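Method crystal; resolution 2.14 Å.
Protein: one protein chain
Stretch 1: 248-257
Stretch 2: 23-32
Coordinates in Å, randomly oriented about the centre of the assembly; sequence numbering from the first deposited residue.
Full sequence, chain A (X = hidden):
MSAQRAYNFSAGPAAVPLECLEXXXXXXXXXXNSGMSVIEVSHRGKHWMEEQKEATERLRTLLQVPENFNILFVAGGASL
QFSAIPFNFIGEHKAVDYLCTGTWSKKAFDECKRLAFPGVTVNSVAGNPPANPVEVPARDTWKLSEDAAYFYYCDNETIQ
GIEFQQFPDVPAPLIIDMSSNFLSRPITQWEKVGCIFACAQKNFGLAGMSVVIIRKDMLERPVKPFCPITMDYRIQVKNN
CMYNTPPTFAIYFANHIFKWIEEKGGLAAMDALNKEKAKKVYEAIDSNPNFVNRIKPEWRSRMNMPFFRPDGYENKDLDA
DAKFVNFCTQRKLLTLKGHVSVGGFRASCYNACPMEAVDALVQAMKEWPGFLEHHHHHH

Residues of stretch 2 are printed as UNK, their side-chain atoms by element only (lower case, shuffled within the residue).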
# COMPACT_ATOMS: atom_id res chain seq x y z
N THR A 248 7.77 0.50 3.06
CA THR A 248 8.91 0.09 3.89
C THR A 248 8.52 -0.36 5.30
O THR A 248 8.98 -1.40 5.78
CB THR A 248 9.98 1.20 3.97
OG1 THR A 248 9.38 2.43 4.36
CG2 THR A 248 10.66 1.40 2.62
N PHE A 249 7.65 0.40 5.97
CA PHE A 249 7.24 0.02 7.32
C PHE A 249 6.52 -1.32 7.35
O PHE A 249 6.71 -2.10 8.29
CB PHE A 249 6.38 1.11 7.98
CG PHE A 249 6.21 0.91 9.47
CD1 PHE A 249 5.09 0.28 9.98
CD2 PHE A 249 7.19 1.35 10.36
CE1 PHE A 249 4.93 0.09 11.35
CE2 PHE A 249 7.04 1.16 11.73
CZ PHE A 249 5.92 0.53 12.23
N ALA A 250 5.73 -1.62 6.32
CA ALA A 250 5.04 -2.90 6.24
C ALA A 250 6.02 -4.07 6.08
O ALA A 250 5.83 -5.13 6.68
CB ALA A 250 4.04 -2.88 5.10
N ILE A 251 7.07 -3.85 5.29
CA ILE A 251 8.06 -4.90 5.02
C ILE A 251 8.91 -5.15 6.26
O ILE A 251 9.11 -6.30 6.65
CB ILE A 251 8.96 -4.53 3.80
CG1 ILE A 251 8.11 -4.52 2.52
CG2 ILE A 251 10.11 -5.53 3.64
CD1 ILE A 251 8.65 -3.61 1.44
N TYR A 252 9.42 -4.07 6.85
CA TYR A 252 10.11 -4.10 8.15
C TYR A 252 9.29 -4.84 9.21
O TYR A 252 9.83 -5.68 9.94
CB TYR A 252 10.43 -2.66 8.61
CG TYR A 252 10.49 -2.43 10.11
CD1 TYR A 252 11.68 -2.59 10.82
CD2 TYR A 252 9.36 -2.02 10.82
CE1 TYR A 252 11.73 -2.36 12.18
CE2 TYR A 252 9.40 -1.80 12.18
CZ TYR A 252 10.59 -1.98 12.86
OH TYR A 252 10.62 -1.75 14.22
N PHE A 253 8.01 -4.52 9.31
CA PHE A 253 7.15 -5.13 10.32
C PHE A 253 6.85 -6.60 10.00
O PHE A 253 6.83 -7.44 10.89
CB PHE A 253 5.87 -4.34 10.55
CG PHE A 253 5.22 -4.65 11.86
CD1 PHE A 253 4.13 -5.52 11.94
CD2 PHE A 253 5.72 -4.12 13.04
CE1 PHE A 253 3.55 -5.82 13.16
CE2 PHE A 253 5.15 -4.42 14.26
CZ PHE A 253 4.06 -5.27 14.32
N ALA A 254 6.63 -6.89 8.72
CA ALA A 254 6.52 -8.27 8.27
C ALA A 254 7.74 -9.09 8.69
O ALA A 254 7.59 -10.20 9.21
CB ALA A 254 6.35 -8.32 6.76
N ASN A 255 8.93 -8.52 8.50
CA ASN A 255 10.19 -9.18 8.86
C ASN A 255 10.28 -9.49 10.35
O ASN A 255 10.78 -10.55 10.74
CB ASN A 255 11.38 -8.33 8.41
CG ASN A 255 12.71 -9.08 8.47
OD1 ASN A 255 12.75 -10.31 8.40
ND2 ASN A 255 13.80 -8.33 8.56
N HIS A 256 9.78 -8.58 11.18
CA HIS A 256 9.72 -8.82 12.62
C HIS A 256 8.86 -10.05 12.94
O HIS A 256 9.25 -10.88 13.76
CB HIS A 256 9.21 -7.60 13.39
CG HIS A 256 10.30 -6.69 13.85
ND1 HIS A 256 11.29 -7.10 14.72
CD2 HIS A 256 10.55 -5.38 13.60
CE1 HIS A 256 12.10 -6.09 14.97
NE2 HIS A 256 11.67 -5.03 14.30
N ILE A 257 7.72 -10.17 12.28
CA ILE A 257 6.86 -11.35 12.41
C ILE A 257 7.54 -12.61 11.86
O ILE A 257 7.44 -13.66 12.48
CB ILE A 257 5.47 -11.15 11.76
CG1 ILE A 257 4.69 -10.06 12.50
CG2 ILE A 257 4.66 -12.46 11.80
CD1 ILE A 257 3.49 -9.52 11.74
N UNK A 23 8.83 -4.57 20.22
CA UNK A 23 10.08 -4.35 19.47
C UNK A 23 9.98 -3.11 18.57
O UNK A 23 10.88 -2.27 18.56
c UNK A 23 11.07 -10.52 19.37
c UNK A 23 11.00 -6.75 19.47
n UNK A 23 11.18 -9.23 19.67
c UNK A 23 10.88 -8.11 18.76
n UNK A 23 10.65 -10.93 18.17
c UNK A 23 10.46 -5.59 18.64
n UNK A 23 11.37 -11.44 20.29
N UNK A 24 8.87 -2.99 17.83
CA UNK A 24 8.66 -1.83 16.94
C UNK A 24 8.59 -0.50 17.69
O UNK A 24 9.18 0.49 17.25
c UNK A 24 7.40 -2.03 16.11
N UNK A 25 7.87 -0.48 18.80
CA UNK A 25 7.77 0.72 19.63
C UNK A 25 9.12 1.13 20.25
O UNK A 25 9.47 2.31 20.26
c UNK A 25 6.73 0.53 20.73
N UNK A 26 9.89 0.15 20.74
CA UNK A 26 11.18 0.42 21.38
C UNK A 26 12.24 1.05 20.46
O UNK A 26 13.08 1.81 20.92
c UNK A 26 11.74 -0.85 22.02
N UNK A 27 12.21 0.73 19.16
CA UNK A 27 13.15 1.31 18.20
C UNK A 27 12.50 2.35 17.26
O UNK A 27 13.06 2.67 16.21
c UNK A 27 13.57 -1.86 15.90
o UNK A 27 14.70 -2.23 16.27
c UNK A 27 13.85 0.19 17.41
c UNK A 27 13.00 -0.52 16.35
o UNK A 27 12.86 -2.58 15.17
N UNK A 28 11.35 2.91 17.66
CA UNK A 28 10.54 3.76 16.79
C UNK A 28 11.21 5.07 16.40
O UNK A 28 11.01 5.55 15.29
c UNK A 28 8.22 4.95 16.65
c UNK A 28 9.18 4.05 17.44
s UNK A 28 7.75 4.33 15.02
c UNK A 28 6.81 2.89 15.50
N UNK A 29 12.00 5.65 17.31
CA UNK A 29 12.71 6.91 17.04
C UNK A 29 14.14 6.70 16.54
O UNK A 29 14.74 7.63 15.98
o UNK A 29 13.65 7.29 19.26
c UNK A 29 11.36 7.93 18.91
c UNK A 29 12.74 7.82 18.30
N UNK A 30 14.69 5.51 16.75
CA UNK A 30 16.04 5.21 16.32
C UNK A 30 16.20 3.73 15.98
O UNK A 30 16.34 2.89 16.87
n UNK A 30 19.17 6.82 17.32
c UNK A 30 17.05 5.63 17.40
o UNK A 30 18.89 5.04 15.96
c UNK A 30 18.45 5.80 16.84
N UNK A 31 16.20 3.45 14.68
CA UNK A 31 16.25 2.08 14.16
C UNK A 31 17.69 1.66 13.88
O UNK A 31 18.40 2.33 13.13
c UNK A 31 16.22 1.21 9.81
c UNK A 31 16.51 0.61 8.58
c UNK A 31 16.41 -0.78 8.42
c UNK A 31 15.74 -1.00 10.68
c UNK A 31 15.83 0.40 10.88
n UNK A 31 15.33 -1.55 11.87
c UNK A 31 15.41 1.98 12.89
c UNK A 31 15.46 0.66 12.24
c UNK A 31 16.03 -1.60 9.45
c UNK A 31 15.17 -0.55 12.79
N UNK A 32 18.09 0.55 14.49
CA UNK A 32 19.47 0.02 14.50
C UNK A 32 20.58 1.07 14.63
O UNK A 32 21.59 1.02 13.92
n UNK A 32 20.10 -1.73 9.93
c UNK A 32 19.72 -0.94 13.32
c UNK A 32 19.75 -0.29 11.94
n UNK A 32 20.05 -2.98 8.01
c UNK A 32 20.75 -0.96 11.00
n UNK A 32 22.08 -2.28 8.83
c UNK A 32 20.75 -2.33 8.93
O HOH W 1 10.57 -9.71 16.00
O HOH W 2 9.86 0.86 14.62

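Position 23 carries seven side-chain atoms: three carbons, a nitrogen, then a carbon bearing two more nitrogens. That guanidinium pattern is arginine. The CB of Arg23 lies 4.1 Å from CE1 of His256, while the extended chain carries its NH1 to 2.5 Å from water 1. This water donates to the backbone O of His256 at 2.9 Å, so the long side chain reaches the far helix through solvent.

Position 24 has a single carbon, 3.8 Å from CE2 of Phe253 and 3.7 Å from OH of Tyr252, near the plane of both rings. One carbon is alanine. The small Ala24 suits a place where two aromatic edges come close; OH of Tyr252 is 3.4 Å from its CA.

Positions 25 and 26 also end at one carbon each and touch nothing on stretch 1. Both are alanines, Ala25 pointing away from the other helix, and both are compatible with the helix they continue.

Position 27 shows three carbons, the third bearing two oxygens. One oxygen meets both OH of Tyr252 and NE2 of His256. An unbranched chain ending in a carboxylate is glutamate. OE1 of Glu27 accepts from Tyr252 OH at 2.6 Å and from His256 NE2 at 2.9 Å, and Glu27 is the first residue to leave helical phi/psi.

Position 28 has two carbons, a sulfur and a terminal carbon, unbranched: methionine. Its CB points sideways, but the flexible thioether chain brings CE of Met28 to 4.1 Å from CZ of Phe249, an apolar contact.

Position 29 branches at its first carbon into an oxygen and a carbon, hence threonine; position 30 has two carbons, the second bearing an oxygen and a nitrogen, hence asparagine. Neither Thr29 nor Asn30 reaches stretch 1.

Position 31 has one carbon leading to fused five- and six-membered rings with one nitrogen, close to the ring of Tyr252. This is tryptophan. The edge of Tyr252 points toward the face of Trp31 in an offset edge-to-face pair, centroids 5.3 Å apart and planes at 85°.

Position 32 repeats the guanidinium pattern of position 23 and is arginine. Arg32 is exposed and out of reach of stretch 1.

The contact centres on one carboxylate oxygen shared by Tyr252 and His256, residues one helical turn apart and therefore on a common side of their helix. Water 2 reinforces it, donating 2.7 Å bonds to Ala24 O and Tyr252 OH. Apolar contacts from Ala24, Met28 and Trp31 accompany this polar centre.

Stretch 2 (23-32) RAAAEMTNWR
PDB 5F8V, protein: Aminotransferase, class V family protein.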